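Local coordinates for AT-rich interactive domain-containing protein 4 (Arabidopsis thaliana, PDB 6LQF) that binds DNA and the methylated histone H3 tail through its zinc-containing ARID-PHD cassette, and probably regulates transcription, at residues C16-I21 with H126-G131; K62-F67 with S93-H98; C133-R138 with C151-H156; G158-P163 with L177-P182. All blocks are in the same frame, centred on the assembly; numbering follows the deposited sequence.

In the fold
Contact 2 lies within the ARID domain and contacts 3 and 4 within the PHD finger, while contact 1 joins the loop before helix 26-39 to the loop after helix 120-124, which leads into the finger. Along the chain, contact 2 is nested within the long loop closed by contact 1; contacts 3 and 4 then follow in series. The centres of contacts 1 and 2 lie about 20 Å apart, and helix 66-74 links them: it starts in contact 2 and meets contact 1 through Tyr70. Contact 1 touches contact 3 where Asp130 packs against Trp154. Contacts 3 and 4, their centres about 11 Å apart, share both PHD zinc ions, whereas contact 1 holds a third zinc that ties its two loops together.

Contact 1: residues C16-I21 with H126-G131; sequences CGRAHI and HDDVDG. With ZN (zinc ion), chain E.
The guanidinium of Arg18 has Ile21 CD1 over one face, 4.0 Å above the plane and offset toward the rim, while the Asp128 carboxylate and a water molecule lie at its edge. The His126 ring meets Cys16 SG at its edge, because both bind the same zinc ion. Cys16 SG stands 2.2 Å from ZN. His126 NE2 is 2.0 Å from ZN, and His14 and Asp32 complete the site. Tyr122 O accepts from His126 ND1, which helps fix the rotation of the ring. Arg18 and Asp128 meet tip to tip in an end-on salt bridge, their planes turned 32° apart. Arg18 NH1 reaches the syn lone pair of Asp128 OD2 at 3.0 Å, and Arg18 NH2 meets Asp128 OD1 at 2.8 Å from above the carboxylate plane. Bends at chi2 and chi3 turn the guanidinium back to the carbonyl of the next residue, so that Arg18 NE and NH2 both donate to Ala19 O, with NE at 2.8 Å from that oxygen. The water bridges Ile21 N to Asp128 OD1. Arg18 N also donates to the zinc-bound Cys16 SG at 3.5 Å. This surface contact of two loops is held against three helices: 26-39 supplies Asp32 and touches Arg18 through Glu28, 120-124 offers Tyr122 OH to Arg18 NH1, and 66-74 brings Tyr70, whose OH is hydrogen-bonded to Asp128 OD2.

Contact 2: residues K62-F67 with S93-H98; sequences KRLDLF and SKMRNH
The touching parts of the segments run 144° apart, with Lys62 CA 5.7 Å from Asn97 CA. Residues 62-67 leave a short strand at Lys62 and Arg63 and enter a helix through Asp65 at its N-cap; residues 95-98 form a type I turn closed by His98 N to Met95 O. Asp65, its CG anti to the backbone N (chi1 177°), caps a backbone N-H of its own helix and also reaches across: Arg96 N donates to the anti lone pair of Asp65 OD2 at 2.9 Å. Asn68 ND2 is hydrogen-bonded to the same oxygen. The carboxylate stacks over the guanidinium of Arg96, planes only 10° apart, with Asp65 OD1 3.9 Å from Arg96 NH2, a long, purely electrostatic salt bridge; the stronger one of that NH2 is to Glu26. The Asn97 amide grips backbone at both ends. Asn97 OD1 accepts from Asp65 N at 3.1 Å, and Asn97 ND2 donates to Arg63 O at 3.0 Å from above the carbonyl plane, and to Leu59 O. Met95 CE packs on Leu64 CD1 at 3.8 Å. Within the ARID fold, the contact joins the start of helix 66-74 to the loop between helices 87-91 and 107-118, the latter touching Leu64 and Met95.

Contact 3: residues C133-R138 with C151-H156; sequences CCLICR and CGEWAH. With ZN (zinc ion), chain G; ZN (zinc ion), chain F.
One thiolate gathers three N-H groups while it also binds zinc. Cys134 SG, 2.4 Å from its ZN and anti to its own backbone N, accepts from His156 N across the contact at 3.3 Å, from Cys137 N at 3.5 Å and, weakly, from Ile136 N. These donors would probably draw off some of its negative charge. Cys137 SG and His156 ND1 bind the same ion, with that sulfur at the edge of the imidazole and near its plane; Cys159 is the fourth ligand, and Thr141 O is hydrogen-bonded to His156 NE2. The backbones are joined where Leu135 N donates to Trp154 O at 2.9 Å, nearly along the C=O axis, and a water lies between Cys133 O and Trp154 N, accepting from the latter. The Leu135 side chain takes the crowded position between N and the carbonyl carbon (chi1 62°), which lays Leu135 CD2 on Ala155 CB at 3.9 Å and beside Glu153 CB, 3.7 Å away; Cys181 touches the same methyl. An alanine in place of Leu135 lacks CD2, and the packing between this loop, Ala155 and Cys181 would probably loosen. Ile136 CD1 also reaches Ala155 CB, at 4.1 Å. Cys151 binds the other zinc with Cys148, Cys181 and Cys184, and Trp154 packs on the modified side chain of the bound peptide. Interleaved ligand sets of this kind, three cysteines with a histidine and four cysteines, make the cross-brace of a PHD finger.

Contact 4: residues G158-P163 with L177-P182; sequences GCDRRP and LEYVCP. With ZN (zinc ion), chain G; ZN (zinc ion), chain F.
From its CB, which lies 3.8 Å from Tyr179 OH, Asp160 extends with CG anti to the backbone N (chi1 -172°) and passes Pro182 CG, 3.9 Å from Asp160 CG. At the tip Asp160 OD1 takes two bonds: its anti lone pair receives Arg162 N, forming an Asx turn, and its syn lone pair receives Arg162 NE at 3.0 Å. Asp160 OD2 takes two more, from Tyr179 OH on the anti side at 2.7 Å and from Arg162 NH1 on the syn side, also 2.7 Å. The arginine therefore grips the carboxylate side-on, and Arg162 NH1 goes on to Val180 O at 2.8 Å, almost straight (171°). Pro182 CA sits 3.7 Å above the centre of the Arg162 guanidinium. An alanine in place of Asp160 has no carboxylate for Tyr179 OH and Arg162, and the Asx turn and the placing of the guanidinium would probably be lost. Cys159 and Cys181, in the same two segments, bind different zinc ions of the PHD finger. With four donors, including a salt bridge, the buried carboxylate is likely to stay ionised.

Contact 1: residues C16-I21 with H126-G131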
loop_
_atom_site.group_PDB
_atom_site.type_symbol
_atom_site.label_atom_id
_atom_site.label_comp_id
_atom_site.label_asym_id
_atom_site.label_seq_id
_atom_site.Cartn_x
_atom_site.Cartn_y
_atom_site.Cartn_z
ATOM N N CYS A 16 7.838 20.154 -3.955
ATOM C CA CYS A 16 8.664 19.045 -4.447
ATOM C C CYS A 16 8.608 18.742 -5.956
ATOM O O CYS A 16 9.651 18.586 -6.567
ATOM C CB CYS A 16 8.358 17.762 -3.632
ATOM S SG CYS A 16 6.854 16.741 -3.923
ATOM N N GLY A 17 7.438 18.642 -6.566
ATOM C CA GLY A 17 7.374 18.218 -7.965
ATOM C C GLY A 17 7.864 16.796 -8.246
ATOM O O GLY A 17 8.285 16.479 -9.359
ATOM N N ARG A 18 7.808 15.941 -7.230
ATOM C CA ARG A 18 8.170 14.535 -7.346
ATOM C C ARG A 18 7.322 13.881 -8.418
ATOM O O ARG A 18 6.135 14.235 -8.577
ATOM C CB ARG A 18 7.944 13.834 -6.006
ATOM C CG ARG A 18 8.650 12.485 -5.816
ATOM C CD ARG A 18 7.815 11.562 -4.984
ATOM N NE ARG A 18 6.598 11.225 -5.727
ATOM C CZ ARG A 18 5.416 10.963 -5.180
ATOM N NH1 ARG A 18 5.250 11.012 -3.859
ATOM N NH2 ARG A 18 4.380 10.656 -5.994
ATOM N N ALA A 19 7.909 12.925 -9.135
ATOM C CA ALA A 19 7.187 12.156 -10.146
ATOM C C ALA A 19 5.917 11.508 -9.583
ATOM O O ALA A 19 5.889 11.125 -8.418
ATOM C CB ALA A 19 8.090 11.073 -10.728
ATOM N N HIS A 20 4.888 11.355 -10.422
ATOM C CA HIS A 20 3.695 10.619 -10.034
ATOM C C HIS A 20 4.037 9.207 -9.576
ATOM O O HIS A 20 4.932 8.573 -10.088
ATOM C CB HIS A 20 2.702 10.566 -11.198
ATOM C CG HIS A 20 2.123 11.896 -11.556
ATOM N ND1 HIS A 20 0.899 12.032 -12.175
ATOM C CD2 HIS A 20 2.607 13.150 -11.401
ATOM C CE1 HIS A 20 0.650 13.312 -12.378
ATOM N NE2 HIS A 20 1.669 14.014 -11.914
ATOM N N ILE A 21 3.256 8.688 -8.645
ATOM C CA ILE A 21 3.642 7.462 -7.939
ATOM C C ILE A 21 3.680 6.240 -8.852
ATOM O O ILE A 21 4.421 5.306 -8.563
ATOM C CB ILE A 21 2.700 7.201 -6.700
ATOM C CG1 ILE A 21 3.328 6.207 -5.705
ATOM C CG2 ILE A 21 1.297 6.798 -7.179
ATOM C CD1 ILE A 21 4.661 6.670 -5.142
ATOM N N HIS A 126 0.808 14.564 -0.047
ATOM C CA HIS A 126 0.975 14.220 -1.465
ATOM C C HIS A 126 -0.349 13.758 -2.054
ATOM O O HIS A 126 -1.361 13.761 -1.341
ATOM C CB HIS A 126 2.082 13.183 -1.633
ATOM C CG HIS A 126 3.427 13.746 -1.343
ATOM N ND1 HIS A 126 3.890 13.917 -0.051
ATOM C CD2 HIS A 126 4.373 14.270 -2.162
ATOM C CE1 HIS A 126 5.078 14.505 -0.092
ATOM N NE2 HIS A 126 5.383 14.741 -1.355
ATOM N N ASP A 127 -0.353 13.446 -3.345
ATOM C CA ASP A 127 -1.614 13.101 -4.025
ATOM C C ASP A 127 -1.493 11.743 -4.656
ATOM O O ASP A 127 -1.801 11.553 -5.841
ATOM C CB ASP A 127 -1.961 14.159 -5.060
ATOM C CG ASP A 127 -2.204 15.507 -4.430
ATOM O OD1 ASP A 127 -3.084 15.602 -3.539
ATOM O OD2 ASP A 127 -1.482 16.460 -4.802
ATOM N N ASP A 128 -1.079 10.778 -3.849
ATOM C CA ASP A 128 -0.781 9.459 -4.336
ATOM C C ASP A 128 -1.848 8.421 -4.033
ATOM O O ASP A 128 -1.708 7.265 -4.464
ATOM C CB ASP A 128 0.527 8.987 -3.728
ATOM C CG ASP A 128 1.669 9.945 -4.004
ATOM O OD1 ASP A 128 1.740 10.484 -5.131
ATOM O OD2 ASP A 128 2.507 10.106 -3.117
ATOM N N VAL A 129 -2.867 8.794 -3.268
ATOM C CA VAL A 129 -3.860 7.784 -2.817
ATOM C C VAL A 129 -4.905 7.479 -3.874
ATOM O O VAL A 129 -5.457 8.416 -4.470
ATOM C CB VAL A 129 -4.557 8.253 -1.521
ATOM C CG1 VAL A 129 -5.713 7.322 -1.150
ATOM C CG2 VAL A 129 -3.501 8.306 -0.409
ATOM N N ASP A 130 -5.148 6.179 -4.137
ATOM C CA ASP A 130 -6.141 5.709 -5.128
ATOM C C ASP A 130 -7.559 5.968 -4.686
ATOM O O ASP A 130 -7.941 5.629 -3.539
ATOM C CB ASP A 130 -5.936 4.225 -5.381
ATOM C CG ASP A 130 -6.735 3.740 -6.584
ATOM O OD1 ASP A 130 -7.983 3.685 -6.504
ATOM O OD2 ASP A 130 -6.103 3.399 -7.608
ATOM N N GLY A 131 -8.300 6.679 -5.531
ATOM C CA GLY A 131 -9.691 6.976 -5.219
ATOM C C GLY A 131 -10.595 6.556 -6.372
ATOM O O GLY A 131 -11.644 7.179 -6.586
HETATM ZN ZN ZN E . 7.079 15.655 -2.024
HETATM O O HOH W 1 1.052 10.406 -7.814
#

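Contact 2: residues K62-F67 with S93-H98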
loop_
_atom_site.group_PDB
_atom_site.type_symbol
_atom_site.label_atom_id
_atom_site.label_comp_id
_atom_site.label_asym_id
_atom_site.label_seq_id
_atom_site.Cartn_x
_atom_site.Cartn_y
_atom_site.Cartn_z
ATOM N N LYS A 62 16.229 -7.075 7.507
ATOM C CA LYS A 62 16.617 -6.221 6.402
ATOM C C LYS A 62 16.173 -4.798 6.679
ATOM O O LYS A 62 15.225 -4.578 7.449
ATOM C CB LYS A 62 16.037 -6.727 5.072
ATOM C CG LYS A 62 16.652 -8.059 4.662
ATOM C CD LYS A 62 16.078 -8.524 3.333
ATOM C CE LYS A 62 16.827 -9.775 2.892
ATOM N NZ LYS A 62 16.289 -10.317 1.618
ATOM N N ARG A 63 16.833 -3.817 6.071
ATOM C CA ARG A 63 16.397 -2.415 6.253
ATOM C C ARG A 63 14.943 -2.255 5.816
ATOM O O ARG A 63 14.530 -2.833 4.830
ATOM C CB ARG A 63 17.295 -1.455 5.450
ATOM C CG ARG A 63 16.994 0.034 5.748
ATOM C CD ARG A 63 17.994 0.948 4.970
ATOM N NE ARG A 63 19.409 0.527 5.047
ATOM C CZ ARG A 63 20.237 0.960 5.995
ATOM N NH1 ARG A 63 19.864 1.835 6.930
ATOM N NH2 ARG A 63 21.485 0.552 6.009
ATOM N N LEU A 64 14.147 -1.510 6.570
ATOM C CA LEU A 64 12.737 -1.341 6.236
ATOM C C LEU A 64 12.517 -0.761 4.829
ATOM O O LEU A 64 13.105 0.279 4.509
ATOM C CB LEU A 64 12.143 -0.426 7.296
ATOM C CG LEU A 64 10.672 -0.103 7.089
ATOM C CD1 LEU A 64 9.832 -1.354 7.292
ATOM C CD2 LEU A 64 10.319 0.990 8.084
ATOM N N ASP A 65 11.687 -1.430 4.018
ATOM C CA ASP A 65 11.410 -1.037 2.620
ATOM C C ASP A 65 10.223 -0.069 2.535
ATOM O O ASP A 65 9.046 -0.479 2.319
ATOM C CB ASP A 65 11.134 -2.311 1.795
ATOM C CG ASP A 65 10.751 -2.041 0.346
ATOM O OD1 ASP A 65 10.762 -0.879 -0.122
ATOM O OD2 ASP A 65 10.459 -3.058 -0.342
ATOM N N LEU A 66 10.500 1.200 2.725
ATOM C CA LEU A 66 9.431 2.215 2.800
ATOM C C LEU A 66 8.738 2.436 1.480
ATOM O O LEU A 66 7.539 2.779 1.446
ATOM C CB LEU A 66 9.997 3.567 3.281
ATOM C CG LEU A 66 10.451 3.624 4.697
ATOM C CD1 LEU A 66 11.238 4.918 4.880
ATOM C CD2 LEU A 66 9.216 3.678 5.586
ATOM N N PHE A 67 9.466 2.252 0.361
ATOM C CA PHE A 67 8.847 2.473 -0.949
ATOM C C PHE A 67 7.705 1.514 -1.232
ATOM O O PHE A 67 6.593 1.936 -1.640
ATOM C CB PHE A 67 9.944 2.318 -2.003
ATOM C CG PHE A 67 9.513 2.622 -3.404
ATOM C CD1 PHE A 67 8.861 3.806 -3.733
ATOM C CD2 PHE A 67 9.802 1.723 -4.409
ATOM C CE1 PHE A 67 8.521 4.085 -5.069
ATOM C CE2 PHE A 67 9.446 2.021 -5.738
ATOM C CZ PHE A 67 8.852 3.207 -6.039
ATOM N N SER A 93 3.996 -8.911 1.981
ATOM C CA SER A 93 4.385 -9.825 0.900
ATOM C C SER A 93 5.032 -9.145 -0.294
ATOM O O SER A 93 5.694 -9.826 -1.097
ATOM C CB SER A 93 3.136 -10.611 0.501
ATOM O OG SER A 93 2.181 -9.676 0.019
ATOM N N LYS A 94 4.880 -7.832 -0.436
ATOM C CA LYS A 94 5.434 -7.071 -1.554
ATOM C C LYS A 94 6.686 -6.318 -1.169
ATOM O O LYS A 94 7.286 -5.606 -2.007
ATOM C CB LYS A 94 4.438 -6.040 -2.056
ATOM C CG LYS A 94 3.148 -6.588 -2.604
ATOM C CD LYS A 94 3.434 -7.502 -3.768
ATOM C CE LYS A 94 3.848 -6.709 -4.979
ATOM N NZ LYS A 94 2.752 -5.812 -5.399
ATOM N N MET A 95 7.036 -6.360 0.120
ATOM C CA MET A 95 8.241 -5.684 0.591
ATOM C C MET A 95 9.476 -6.524 0.521
ATOM O O MET A 95 9.398 -7.745 0.637
ATOM C CB MET A 95 8.053 -5.248 2.039
ATOM C CG MET A 95 6.917 -4.286 2.161
ATOM S SD MET A 95 6.437 -3.839 3.859
ATOM C CE MET A 95 7.964 -3.016 4.441
ATOM N N ARG A 96 10.630 -5.870 0.383
ATOM C CA ARG A 96 11.897 -6.633 0.395
ATOM C C ARG A 96 12.088 -7.398 1.699
ATOM O O ARG A 96 12.840 -8.408 1.716
ATOM C CB ARG A 96 13.116 -5.720 0.196
ATOM C CG ARG A 96 13.197 -5.158 -1.168
ATOM C CD ARG A 96 14.604 -4.508 -1.303
ATOM N NE ARG A 96 14.734 -3.268 -0.555
ATOM C CZ ARG A 96 14.484 -2.079 -1.097
ATOM N NH1 ARG A 96 14.070 -2.007 -2.356
ATOM N NH2 ARG A 96 14.614 -0.971 -0.397
ATOM N N ASN A 97 11.407 -6.957 2.768
ATOM C CA ASN A 97 11.553 -7.575 4.087
ATOM C C ASN A 97 10.885 -8.939 4.183
ATOM O O ASN A 97 11.142 -9.690 5.131
ATOM C CB ASN A 97 10.996 -6.622 5.145
ATOM C CG ASN A 97 11.601 -5.268 5.016
ATOM O OD1 ASN A 97 11.125 -4.425 4.267
ATOM N ND2 ASN A 97 12.729 -5.066 5.700
ATOM N N HIS A 98 10.008 -9.275 3.228
ATOM C CA HIS A 98 9.375 -10.566 3.266
ATOM C C HIS A 98 10.332 -11.718 3.024
ATOM O O HIS A 98 11.207 -11.633 2.145
ATOM C CB HIS A 98 8.270 -10.594 2.198
ATOM C CG HIS A 98 7.597 -11.919 2.065
ATOM N ND1 HIS A 98 6.617 -12.364 2.927
ATOM C CD2 HIS A 98 7.757 -12.884 1.130
ATOM C CE1 HIS A 98 6.175 -13.544 2.514
ATOM N NE2 HIS A 98 6.858 -13.885 1.436
HETATM O O HOH W 2 13.750 -10.882 2.770
HETATM O O HOH W 3 15.137 -3.200 2.265
#

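Contact 3: residues C133-R138 with C151-H156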
loop_
_atom_site.group_PDB
_atom_site.type_symbol
_atom_site.label_atom_id
_atom_site.label_comp_id
_atom_site.label_asym_id
_atom_site.label_seq_id
_atom_site.Cartn_x
_atom_site.Cartn_y
_atom_site.Cartn_z
ATOM N N CYS A 133 -13.328 4.632 -8.677
ATOM C CA CYS A 133 -14.684 4.132 -8.438
ATOM C C CYS A 133 -14.766 2.669 -8.877
ATOM O O CYS A 133 -13.870 2.133 -9.519
ATOM C CB CYS A 133 -15.716 4.969 -9.192
ATOM S SG CYS A 133 -15.663 4.793 -11.001
ATOM N N CYS A 134 -15.848 2.024 -8.486
ATOM C CA CYS A 134 -16.156 0.653 -8.912
ATOM C C CYS A 134 -16.392 0.577 -10.414
ATOM O O CYS A 134 -17.170 1.350 -10.957
ATOM C CB CYS A 134 -17.420 0.164 -8.147
ATOM S SG CYS A 134 -17.982 -1.470 -8.644
ATOM N N LEU A 135 -15.731 -0.362 -11.072
ATOM C CA LEU A 135 -15.818 -0.476 -12.528
ATOM C C LEU A 135 -17.203 -0.912 -12.929
ATOM O O LEU A 135 -17.590 -0.701 -14.094
ATOM C CB LEU A 135 -14.743 -1.461 -13.067
ATOM C CG LEU A 135 -14.820 -2.928 -12.601
ATOM C CD1 LEU A 135 -15.654 -3.791 -13.539
ATOM C CD2 LEU A 135 -13.424 -3.543 -12.464
ATOM N N ILE A 136 -17.921 -1.556 -12.008
ATOM C CA ILE A 136 -19.320 -1.985 -12.315
ATOM C C ILE A 136 -20.335 -0.895 -12.078
ATOM O O ILE A 136 -21.031 -0.489 -13.012
ATOM C CB ILE A 136 -19.703 -3.231 -11.485
ATOM C CG1 ILE A 136 -18.769 -4.379 -11.880
ATOM C CG2 ILE A 136 -21.163 -3.630 -11.767
ATOM C CD1 ILE A 136 -18.743 -5.559 -10.895
ATOM N N CYS A 137 -20.447 -0.408 -10.844
ATOM C CA CYS A 137 -21.506 0.570 -10.501
ATOM C C CYS A 137 -21.117 2.042 -10.571
ATOM O O CYS A 137 -21.965 2.905 -10.414
ATOM C CB CYS A 137 -22.042 0.310 -9.106
ATOM S SG CYS A 137 -20.908 0.822 -7.759
ATOM N N ARG A 138 -19.823 2.310 -10.711
ATOM C CA ARG A 138 -19.263 3.647 -10.951
ATOM C C ARG A 138 -19.361 4.553 -9.722
ATOM O O ARG A 138 -19.270 5.779 -9.845
ATOM C CB ARG A 138 -19.926 4.322 -12.170
ATOM C CG ARG A 138 -20.199 3.432 -13.375
ATOM C CD ARG A 138 -18.956 2.766 -13.971
ATOM N NE ARG A 138 -17.833 3.686 -14.114
ATOM C CZ ARG A 138 -16.715 3.417 -14.790
ATOM N NH1 ARG A 138 -16.566 2.249 -15.415
ATOM N NH2 ARG A 138 -15.742 4.321 -14.847
ATOM N N CYS A 151 -7.212 -6.063 -15.866
ATOM C CA CYS A 151 -7.206 -4.660 -16.265
ATOM C C CYS A 151 -6.705 -3.720 -15.169
ATOM O O CYS A 151 -6.481 -2.553 -15.462
ATOM C CB CYS A 151 -8.609 -4.201 -16.704
ATOM S SG CYS A 151 -9.890 -4.146 -15.416
ATOM N N GLY A 152 -6.604 -4.209 -13.929
ATOM C CA GLY A 152 -6.140 -3.432 -12.793
ATOM C C GLY A 152 -7.164 -2.437 -12.235
ATOM O O GLY A 152 -6.811 -1.646 -11.367
ATOM N N GLU A 153 -8.417 -2.461 -12.701
ATOM C CA GLU A 153 -9.428 -1.613 -12.117
ATOM C C GLU A 153 -10.014 -2.287 -10.881
ATOM O O GLU A 153 -9.765 -3.474 -10.616
ATOM C CB GLU A 153 -10.503 -1.294 -13.132
ATOM C CG GLU A 153 -9.963 -0.435 -14.235
ATOM C CD GLU A 153 -10.991 -0.147 -15.300
ATOM O OE1 GLU A 153 -12.125 -0.657 -15.185
ATOM O OE2 GLU A 153 -10.668 0.593 -16.252
ATOM N N TRP A 154 -10.816 -1.536 -10.129
ATOM C CA TRP A 154 -11.355 -2.025 -8.893
ATOM C C TRP A 154 -12.860 -2.214 -8.933
ATOM O O TRP A 154 -13.521 -1.461 -9.603
ATOM C CB TRP A 154 -11.069 -1.026 -7.780
ATOM C CG TRP A 154 -9.620 -0.996 -7.289
ATOM C CD1 TRP A 154 -8.614 -0.189 -7.705
ATOM C CD2 TRP A 154 -9.105 -1.796 -6.230
ATOM N NE1 TRP A 154 -7.466 -0.448 -6.964
ATOM C CE2 TRP A 154 -7.768 -1.398 -6.020
ATOM C CE3 TRP A 154 -9.677 -2.748 -5.378
ATOM C CZ2 TRP A 154 -6.961 -2.007 -5.050
ATOM C CZ3 TRP A 154 -8.881 -3.353 -4.421
ATOM C CH2 TRP A 154 -7.568 -2.951 -4.223
ATOM N N ALA A 155 -13.335 -3.269 -8.303
ATOM C CA ALA A 155 -14.767 -3.565 -8.252
ATOM C C ALA A 155 -15.224 -3.851 -6.834
ATOM O O ALA A 155 -14.524 -4.509 -6.055
ATOM C CB ALA A 155 -15.087 -4.764 -9.145
ATOM N N HIS A 156 -16.406 -3.386 -6.450
ATOM C CA HIS A 156 -16.990 -3.958 -5.257
ATOM C C HIS A 156 -17.251 -5.433 -5.437
ATOM O O HIS A 156 -17.892 -5.841 -6.428
ATOM C CB HIS A 156 -18.380 -3.364 -4.956
ATOM C CG HIS A 156 -18.365 -1.920 -4.601
ATOM N ND1 HIS A 156 -18.900 -0.948 -5.417
ATOM C CD2 HIS A 156 -17.810 -1.252 -3.543
ATOM C CE1 HIS A 156 -18.798 0.237 -4.829
ATOM N NE2 HIS A 156 -18.095 0.082 -3.714
HETATM ZN ZN ZN G . -19.880 -1.280 -7.235
HETATM ZN ZN ZN F . -10.887 -6.297 -15.585
HETATM O O HOH W 4 -11.913 1.052 -11.022
#

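Contact 4: residues G158-P163 with L177-P182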
loop_
_atom_site.group_PDB
_atom_site.type_symbol
_atom_site.label_atom_id
_atom_site.label_comp_id
_atom_site.label_asym_id
_atom_site.label_seq_id
_atom_site.Cartn_x
_atom_site.Cartn_y
_atom_site.Cartn_z
ATOM N N GLY A 158 -19.467 -7.069 -4.003
ATOM C CA GLY A 158 -20.940 -7.143 -4.025
ATOM C C GLY A 158 -21.549 -6.783 -5.349
ATOM O O GLY A 158 -22.729 -7.119 -5.604
ATOM N N CYS A 159 -20.811 -6.115 -6.219
ATOM C CA CYS A 159 -21.383 -5.735 -7.529
ATOM C C CYS A 159 -21.157 -6.825 -8.585
ATOM O O CYS A 159 -21.611 -6.706 -9.720
ATOM C CB CYS A 159 -20.812 -4.395 -8.030
ATOM S SG CYS A 159 -21.480 -2.903 -7.194
ATOM N N ASP A 160 -20.446 -7.879 -8.216
ATOM C CA ASP A 160 -20.184 -8.963 -9.152
ATOM C C ASP A 160 -21.147 -10.103 -8.769
ATOM O O ASP A 160 -20.965 -10.756 -7.762
ATOM C CB ASP A 160 -18.700 -9.388 -9.093
ATOM C CG ASP A 160 -18.353 -10.368 -10.166
ATOM O OD1 ASP A 160 -19.276 -11.023 -10.741
ATOM O OD2 ASP A 160 -17.146 -10.502 -10.464
ATOM N N ARG A 161 -22.170 -10.326 -9.579
ATOM C CA ARG A 161 -23.196 -11.316 -9.210
ATOM C C ARG A 161 -23.044 -12.646 -9.952
ATOM O O ARG A 161 -23.960 -13.476 -9.960
ATOM C CB ARG A 161 -24.598 -10.735 -9.454
ATOM C CG ARG A 161 -24.925 -9.509 -8.598
ATOM C CD ARG A 161 -25.113 -9.854 -7.124
ATOM N NE ARG A 161 -26.370 -10.574 -6.922
ATOM C CZ ARG A 161 -26.845 -10.953 -5.735
ATOM N NH1 ARG A 161 -28.001 -11.607 -5.664
ATOM N NH2 ARG A 161 -26.172 -10.685 -4.622
ATOM N N ARG A 162 -21.903 -12.848 -10.595
ATOM C CA ARG A 162 -21.642 -14.109 -11.266
ATOM C C ARG A 162 -21.569 -15.271 -10.291
ATOM O O ARG A 162 -20.960 -15.175 -9.238
ATOM C CB ARG A 162 -20.336 -14.012 -12.068
ATOM C CG ARG A 162 -20.455 -13.102 -13.277
ATOM C CD ARG A 162 -19.091 -12.957 -13.991
ATOM N NE ARG A 162 -18.085 -12.358 -13.109
ATOM C CZ ARG A 162 -16.787 -12.329 -13.370
ATOM N NH1 ARG A 162 -15.962 -11.794 -12.505
ATOM N NH2 ARG A 162 -16.320 -12.865 -14.490
ATOM N N PRO A 163 -22.202 -16.402 -10.653
ATOM C CA PRO A 163 -22.066 -17.620 -9.844
ATOM C C PRO A 163 -20.634 -18.155 -9.824
ATOM O O PRO A 163 -19.896 -17.959 -10.780
ATOM C CB PRO A 163 -22.975 -18.625 -10.556
ATOM C CG PRO A 163 -23.849 -17.808 -11.416
ATOM C CD PRO A 163 -23.107 -16.587 -11.798
ATOM N N LEU A 177 -7.269 -16.189 -4.077
ATOM C CA LEU A 177 -7.833 -16.481 -5.412
ATOM C C LEU A 177 -7.548 -15.383 -6.423
ATOM O O LEU A 177 -7.563 -14.183 -6.057
ATOM C CB LEU A 177 -9.342 -16.664 -5.304
ATOM C CG LEU A 177 -9.795 -17.854 -4.483
ATOM C CD1 LEU A 177 -11.345 -17.816 -4.352
ATOM C CD2 LEU A 177 -9.386 -19.140 -5.175
ATOM N N GLU A 178 -7.368 -15.769 -7.694
ATOM C CA GLU A 178 -7.256 -14.805 -8.781
ATOM C C GLU A 178 -8.636 -14.172 -9.028
ATOM O O GLU A 178 -9.644 -14.870 -9.005
ATOM C CB GLU A 178 -6.763 -15.524 -10.072
ATOM C CG GLU A 178 -6.728 -14.684 -11.313
ATOM C CD GLU A 178 -6.493 -15.538 -12.567
ATOM O OE1 GLU A 178 -6.773 -16.751 -12.523
ATOM O OE2 GLU A 178 -6.043 -14.990 -13.588
ATOM N N TYR A 179 -8.708 -12.856 -9.218
ATOM C CA TYR A 179 -9.960 -12.227 -9.589
ATOM C C TYR A 179 -9.852 -11.594 -10.984
ATOM O O TYR A 179 -8.952 -10.816 -11.230
ATOM C CB TYR A 179 -10.372 -11.167 -8.558
ATOM C CG TYR A 179 -11.643 -10.469 -8.981
ATOM C CD1 TYR A 179 -12.856 -11.130 -8.909
ATOM C CD2 TYR A 179 -11.631 -9.161 -9.472
ATOM C CE1 TYR A 179 -14.030 -10.506 -9.335
ATOM C CE2 TYR A 179 -12.797 -8.526 -9.902
ATOM C CZ TYR A 179 -13.986 -9.224 -9.847
ATOM O OH TYR A 179 -15.189 -8.654 -10.254
ATOM N N VAL A 180 -10.804 -11.908 -11.866
ATOM C CA VAL A 180 -10.889 -11.268 -13.171
ATOM C C VAL A 180 -12.282 -10.708 -13.279
ATOM O O VAL A 180 -13.246 -11.453 -13.087
ATOM C CB VAL A 180 -10.591 -12.262 -14.309
ATOM C CG1 VAL A 180 -10.835 -11.650 -15.667
ATOM C CG2 VAL A 180 -9.143 -12.755 -14.188
ATOM N N CYS A 181 -12.394 -9.425 -13.571
ATOM C CA CYS A 181 -13.703 -8.739 -13.538
ATOM C C CYS A 181 -14.631 -9.155 -14.690
ATOM O O CYS A 181 -14.162 -9.811 -15.643
ATOM C CB CYS A 181 -13.463 -7.200 -13.566
ATOM S SG CYS A 181 -13.165 -6.467 -15.230
ATOM N N PRO A 182 -15.926 -8.825 -14.592
ATOM C CA PRO A 182 -16.866 -9.276 -15.631
ATOM C C PRO A 182 -16.537 -8.671 -16.992
ATOM O O PRO A 182 -16.817 -9.304 -18.014
ATOM C CB PRO A 182 -18.222 -8.766 -15.112
ATOM C CG PRO A 182 -18.070 -8.649 -13.635
ATOM C CD PRO A 182 -16.613 -8.200 -13.444
HETATM ZN ZN ZN G . -19.880 -1.280 -7.235
HETATM ZN ZN ZN F . -10.887 -6.297 -15.585
#